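Xyloglucanase (Paenibacillus pabuli, PDB 2JEP) hydrolyses xyloglucan of the plant cell wall as an endo-acting family 5 glycoside hydrolase built on a TIM barrel. Local coordinates at residues A[42-47]-A[81-86]; A[178-183]-A[201-206]. All coordinates share one frame; numbering follows the deposited sequence. Where two conformers were deposited one is given.

Contact 1 (A[42-47]-A[81-86])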
loop_
_atom_site.group_PDB
_atom_site.type_symbol
_atom_site.label_atom_id
_atom_site.label_comp_id
_atom_site.label_asym_id
_atom_site.label_seq_id
_atom_site.Cartn_x
_atom_site.Cartn_y
_atom_site.Cartn_z
ATOM N N MET A 42 -2.584 14.619 0.603
ATOM C CA MET A 42 -2.357 13.312 1.238
ATOM C C MET A 42 -1.164 13.306 2.201
ATOM O O MET A 42 -1.063 12.426 3.055
ATOM C CB MET A 42 -2.176 12.231 0.165
ATOM C CG MET A 42 -3.510 11.885 -0.507
ATOM S SD MET A 42 -3.354 10.601 -1.761
ATOM C CE MET A 42 -3.160 9.133 -0.727
ATOM N N GLY A 43 -0.221 14.237 2.032
ATOM C CA GLY A 43 0.894 14.351 2.949
ATOM C C GLY A 43 1.668 13.055 3.059
ATOM O O GLY A 43 1.963 12.397 2.054
ATOM N N ALA A 44 2.052 12.721 4.294
ATOM C CA ALA A 44 2.705 11.458 4.613
ATOM C C ALA A 44 1.626 10.497 5.073
ATOM O O ALA A 44 0.727 10.852 5.846
ATOM C CB ALA A 44 3.756 11.633 5.700
ATOM N N GLY A 45 1.700 9.277 4.586
ATOM C CA GLY A 45 0.764 8.248 4.988
ATOM C C GLY A 45 1.319 7.218 5.946
ATOM O O GLY A 45 2.522 7.109 6.142
ATOM N N TRP A 46 0.400 6.463 6.532
ATOM C CA TRP A 46 0.734 5.441 7.508
ATOM C C TRP A 46 -0.164 4.237 7.271
ATOM O O TRP A 46 -1.376 4.375 7.119
ATOM C CB TRP A 46 0.565 6.016 8.899
ATOM C CG TRP A 46 0.882 5.131 10.066
ATOM C CD1 TRP A 46 2.067 5.025 10.705
ATOM C CD2 TRP A 46 -0.042 4.278 10.774
ATOM N NE1 TRP A 46 1.946 4.151 11.791
ATOM C CE2 TRP A 46 0.653 3.695 11.849
ATOM C CE3 TRP A 46 -1.404 3.980 10.616
ATOM C CZ2 TRP A 46 0.034 2.833 12.758
ATOM C CZ3 TRP A 46 -2.011 3.131 11.517
ATOM C CH2 TRP A 46 -1.292 2.564 12.567
ATOM N N ASN A 47 0.427 3.041 7.234
ATOM C CA ASN A 47 -0.329 1.806 7.081
ATOM C C ASN A 47 -0.762 1.253 8.418
ATOM O O ASN A 47 0.054 1.098 9.336
ATOM C CB ASN A 47 0.539 0.705 6.463
ATOM C CG ASN A 47 0.661 0.777 4.967
ATOM O OD1 ASN A 47 -0.173 0.200 4.239
ATOM N ND2 ASN A 47 1.716 1.447 4.495
ATOM N N ALA A 81 0.302 12.691 15.197
ATOM C CA ALA A 81 1.724 12.626 14.818
ATOM C C ALA A 81 2.003 13.292 13.474
ATOM O O ALA A 81 3.168 13.447 13.153
ATOM C CB ALA A 81 2.225 11.175 14.784
ATOM N N GLY A 82 0.966 13.675 12.719
ATOM C CA GLY A 82 1.112 14.456 11.524
ATOM C C GLY A 82 0.800 13.754 10.221
ATOM O O GLY A 82 0.816 14.379 9.164
ATOM N N PHE A 83 0.512 12.459 10.281
ATOM C CA PHE A 83 0.167 11.723 9.069
ATOM C C PHE A 83 -1.213 12.185 8.583
ATOM O O PHE A 83 -2.134 12.373 9.390
ATOM C CB PHE A 83 0.172 10.223 9.363
ATOM C CG PHE A 83 1.522 9.678 9.719
ATOM C CD1 PHE A 83 2.426 9.312 8.724
ATOM C CD2 PHE A 83 1.894 9.507 11.026
ATOM C CE1 PHE A 83 3.656 8.787 9.032
ATOM C CE2 PHE A 83 3.145 8.980 11.364
ATOM C CZ PHE A 83 4.026 8.616 10.350
ATOM N N LYS A 84 -1.365 12.321 7.264
ATOM C CA LYS A 84 -2.590 12.823 6.662
ATOM C C LYS A 84 -3.372 11.764 5.876
ATOM O O LYS A 84 -4.507 12.021 5.465
ATOM C CB LYS A 84 -2.278 14.018 5.768
ATOM C CG LYS A 84 -1.990 15.302 6.567
ATOM C CD LYS A 84 -1.657 16.454 5.627
ATOM C CE LYS A 84 -1.676 17.780 6.393
ATOM N NZ LYS A 84 -0.486 17.902 7.273
ATOM N N SER A 85 -2.788 10.577 5.698
ATOM C CA SER A 85 -3.421 9.485 4.982
ATOM C C SER A 85 -3.182 8.190 5.755
ATOM O O SER A 85 -2.113 7.980 6.317
ATOM C CB SER A 85 -2.822 9.313 3.595
ATOM O OG SER A 85 -2.978 10.472 2.821
ATOM N N ILE A 86 -4.186 7.322 5.754
ATOM C CA ILE A 86 -4.106 6.001 6.354
ATOM C C ILE A 86 -4.387 4.961 5.275
ATOM O O ILE A 86 -5.442 5.022 4.641
ATOM C CB ILE A 86 -5.168 5.817 7.477
ATOM C CG1 ILE A 86 -5.122 6.977 8.474
ATOM C CG2 ILE A 86 -4.989 4.433 8.128
ATOM C CD1 ILE A 86 -3.875 6.988 9.308
HETATM O O HOH W 1 1.392 14.450 6.446
#
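Gly45 lies opposite Ser85 and Trp46 opposite Ile86 as parallel pairs, with Trp46 N bonded to Ser85 O at 2.9 Å and, just before the paired residues, Lys84 N to Ala44 O at 2.9 Å. These are the first two strands of the TIM barrel, and the helix 72-80 between them makes the unit a beta-alpha-beta crossover. On the face carrying Trp46 and Ile86 the contact is aromatic. The backbone places Trp46 CB over the face of the Phe83 ring, 4.0 Å from its centroid, a CH-pi contact; with CG anti to the backbone N (chi1 -179°), the indole is carried out beside that ring. The edge of its five-membered ring is turned toward the face of Phe83, an edge-to-face pair with planes at 52°. Ile86 runs alongside Trp46, its CD1 reaching CE3 at 4.1 Å, while the indole NE1 is held by Asp362. Phe83 is covered in addition by Ile390 and Met391 of helix 384-393, which joins the pair to the outer layer of the barrel. On the Ser85 face, OG gives its proton to Met42 O at 2.7 Å, approaching in the carbonyl plane on a lone pair, which ties the Met42 carbonyl, just ahead of the first strand, to the second strand. Gly43 has positive phi, and a CB there would also come too close to Lys84 CD as that chain now lies. Gly82 ends helix 72-80 in a Schellman motif; a single water accepts from Ala44 N and donates to Gly82 O, both at 2.8 Å.

Contact 2 (A[178-183]-A[201-206]); sequences ESMNEV and AYNQIF
Ser179 rests against Phe206 and Asn203 where the loop after the fourth strand of the TIM barrel meets helix 193-211, the helix that follows it in the alternating beta-alpha fold. This is the tight part of the contact. Ser179 CB sits over one face of the Phe206 ring, a CH-pi contact 3.6 Å from the centroid, displaced toward the rim, with CD2 the nearest ring atom. Trp161 of helix 150-167 meets the same ring edge-to-face. An alanine in place of Phe206 would probably open a gap under Ser179 CB and leave the Trp161 ring without its aromatic mate. Packing is looser one helical turn back, where Met180, deposited in two conformers, crosses Tyr202 at about a right angle. In one of its two conformers the sulfur lies at the ring edge, 5.4 Å from the centroid, a Met-aromatic contact that is therefore less certain, while Tyr202 OH bonds to Gln150. Ala201, Gln204 and Ile205 occupy the partly exposed side of the helix and do not meet residues 178-183. Back on the tight side, the Asn203 amide is engaged at both ends, which gives the flat group little freedom to turn: its ND2 bonds to Pro225 O of the next strand, and its OD1 faces the serine. The Ser179 hydroxyl, placed between its backbone N and carbonyl carbon (chi1 60°), donates to Asn203 OD1 at 2.8 Å, nearly in line with the amide C=O.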
loop_
_atom_site.group_PDB
_atom_site.type_symbol
_atom_site.label_atom_id
_atom_site.label_comp_id
_atom_site.label_asym_id
_atom_site.label_seq_id
_atom_site.Cartn_x
_atom_site.Cartn_y
_atom_site.Cartn_z
ATOM N N GLU A 178 -7.869 0.743 -3.807
ATOM C CA GLU A 178 -6.640 0.176 -4.368
ATOM C C GLU A 178 -6.970 -1.256 -4.823
ATOM O O GLU A 178 -7.464 -2.077 -4.048
ATOM C CB GLU A 178 -5.551 0.174 -3.282
ATOM C CG GLU A 178 -4.251 -0.429 -3.670
ATOM C CD GLU A 178 -3.256 -0.467 -2.534
ATOM O OE1 GLU A 178 -3.638 -0.173 -1.391
ATOM O OE2 GLU A 178 -2.071 -0.783 -2.790
ATOM N N SER A 179 -6.702 -1.520 -6.107
ATOM C CA SER A 179 -7.235 -2.717 -6.745
ATOM C C SER A 179 -6.809 -4.022 -6.106
ATOM O O SER A 179 -7.578 -4.985 -6.059
ATOM C CB SER A 179 -6.815 -2.726 -8.195
ATOM O OG SER A 179 -5.399 -2.734 -8.325
ATOM N N MET A 180 -5.561 -4.033 -5.646
ATOM C CA MET A 180 -4.938 -5.228 -5.086
ATOM C C MET A 180 -3.598 -4.770 -4.540
ATOM O O MET A 180 -3.284 -3.576 -4.604
ATOM C CB MET A 180 -4.821 -6.329 -6.157
ATOM C CG MET A 180 -4.077 -5.887 -7.388
ATOM S SD MET A 180 -4.569 -6.811 -8.875
ATOM C CE MET A 180 -3.475 -6.108 -10.092
ATOM N N ASN A 181 -2.856 -5.698 -3.949
ATOM C CA ASN A 181 -1.649 -5.348 -3.220
ATOM C C ASN A 181 -0.404 -5.687 -4.033
ATOM O O ASN A 181 -0.078 -4.951 -4.980
ATOM C CB ASN A 181 -1.702 -5.985 -1.813
ATOM C CG ASN A 181 -0.477 -5.698 -0.983
ATOM O OD1 ASN A 181 -0.024 -4.551 -0.956
ATOM N ND2 ASN A 181 0.066 -6.724 -0.313
ATOM N N GLU A 182 0.265 -6.781 -3.686
ATOM C CA GLU A 182 1.493 -7.231 -4.338
ATOM C C GLU A 182 1.176 -8.522 -5.076
ATOM O O GLU A 182 1.005 -9.579 -4.468
ATOM C CB GLU A 182 2.595 -7.484 -3.306
ATOM C CG GLU A 182 2.981 -6.234 -2.553
ATOM C CD GLU A 182 4.022 -6.456 -1.459
ATOM O OE1 GLU A 182 4.277 -7.627 -1.066
ATOM O OE2 GLU A 182 4.585 -5.435 -0.976
ATOM N N VAL A 183 1.014 -8.384 -6.388
ATOM C CA VAL A 183 0.457 -9.440 -7.252
ATOM C C VAL A 183 1.530 -9.889 -8.233
ATOM O O VAL A 183 2.060 -9.108 -9.026
ATOM C CB VAL A 183 -0.824 -8.917 -7.930
ATOM C CG1 VAL A 183 -1.326 -9.815 -9.057
ATOM C CG2 VAL A 183 -1.922 -8.749 -6.854
ATOM N N ALA A 201 -5.468 -7.167 -16.684
ATOM C CA ALA A 201 -6.901 -7.446 -16.800
ATOM C C ALA A 201 -7.607 -7.199 -15.478
ATOM O O ALA A 201 -8.696 -6.645 -15.456
ATOM C CB ALA A 201 -7.141 -8.866 -17.301
ATOM N N TYR A 202 -7.000 -7.612 -14.363
ATOM C CA TYR A 202 -7.603 -7.354 -13.054
ATOM C C TYR A 202 -7.743 -5.846 -12.858
ATOM O O TYR A 202 -8.790 -5.358 -12.436
ATOM C CB TYR A 202 -6.801 -7.971 -11.894
ATOM C CG TYR A 202 -6.490 -9.448 -11.987
ATOM C CD1 TYR A 202 -7.248 -10.319 -12.755
ATOM C CD2 TYR A 202 -5.425 -9.988 -11.266
ATOM C CE1 TYR A 202 -6.920 -11.645 -12.854
ATOM C CE2 TYR A 202 -5.090 -11.322 -11.357
ATOM C CZ TYR A 202 -5.832 -12.161 -12.158
ATOM O OH TYR A 202 -5.468 -13.474 -12.256
ATOM N N ASN A 203 -6.684 -5.090 -13.144
ATOM C CA ASN A 203 -6.796 -3.638 -12.941
ATOM C C ASN A 203 -7.929 -3.052 -13.782
ATOM O O ASN A 203 -8.649 -2.181 -13.308
ATOM C CB ASN A 203 -5.486 -2.909 -13.261
ATOM C CG ASN A 203 -4.460 -3.005 -12.145
ATOM O OD1 ASN A 203 -4.816 -3.143 -10.982
ATOM N ND2 ASN A 203 -3.171 -2.883 -12.492
ATOM N N GLN A 204 -8.068 -3.522 -15.016
ATOM C CA GLN A 204 -9.135 -2.997 -15.904
ATOM C C GLN A 204 -10.524 -3.352 -15.392
ATOM O O GLN A 204 -11.437 -2.531 -15.391
ATOM C CB GLN A 204 -8.929 -3.507 -17.328
ATOM C CG GLN A 204 -9.862 -2.817 -18.322
ATOM C CD GLN A 204 -9.545 -1.335 -18.415
ATOM O OE1 GLN A 204 -8.476 -0.951 -18.912
ATOM N NE2 GLN A 204 -10.435 -0.491 -17.889
ATOM N N ILE A 205 -10.695 -4.609 -14.987
ATOM C CA ILE A 205 -11.967 -5.061 -14.392
ATOM C C ILE A 205 -12.318 -4.245 -13.156
ATOM O O ILE A 205 -13.477 -3.813 -12.972
ATOM C CB ILE A 205 -11.893 -6.585 -14.043
ATOM C CG1 ILE A 205 -11.843 -7.416 -15.330
ATOM C CG2 ILE A 205 -13.096 -7.022 -13.196
ATOM C CD1 ILE A 205 -11.290 -8.836 -15.123
ATOM N N PHE A 206 -11.326 -4.048 -12.293
ATOM C CA PHE A 206 -11.528 -3.224 -11.101
ATOM C C PHE A 206 -12.032 -1.836 -11.477
ATOM O O PHE A 206 -13.045 -1.361 -10.941
ATOM C CB PHE A 206 -10.211 -3.171 -10.303
ATOM C CG PHE A 206 -10.084 -2.012 -9.379
ATOM C CD1 PHE A 206 -10.742 -1.988 -8.161
ATOM C CD2 PHE A 206 -9.245 -0.951 -9.686
ATOM C CE1 PHE A 206 -10.544 -0.915 -7.278
ATOM C CE2 PHE A 206 -9.056 0.095 -8.819
ATOM C CZ PHE A 206 -9.715 0.124 -7.613
#

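How the contacts relate
The two contacts lie on opposite sides of the chain's centre, their own centres about 23 Å apart; their nearest atoms come within about 7 Å without touching. Contact 1 joins strands one and two of the barrel, and contact 2 backs the end of strand four with a helix. Arg87, on strand 85-88, connects them: it bonds Asn47 OD1 at the end of segment 42-47, and in contact 2 it forms a salt bridge with Glu178 and bonds Asn181 OD1. Asn181 and Glu182 match the Asn-Glu pair of family 5 enzymes, so Glu182, bonded to Tyr135 and His264, is probably the acid/base. The bound calcium is about 12 Å from the Glu178 side chain.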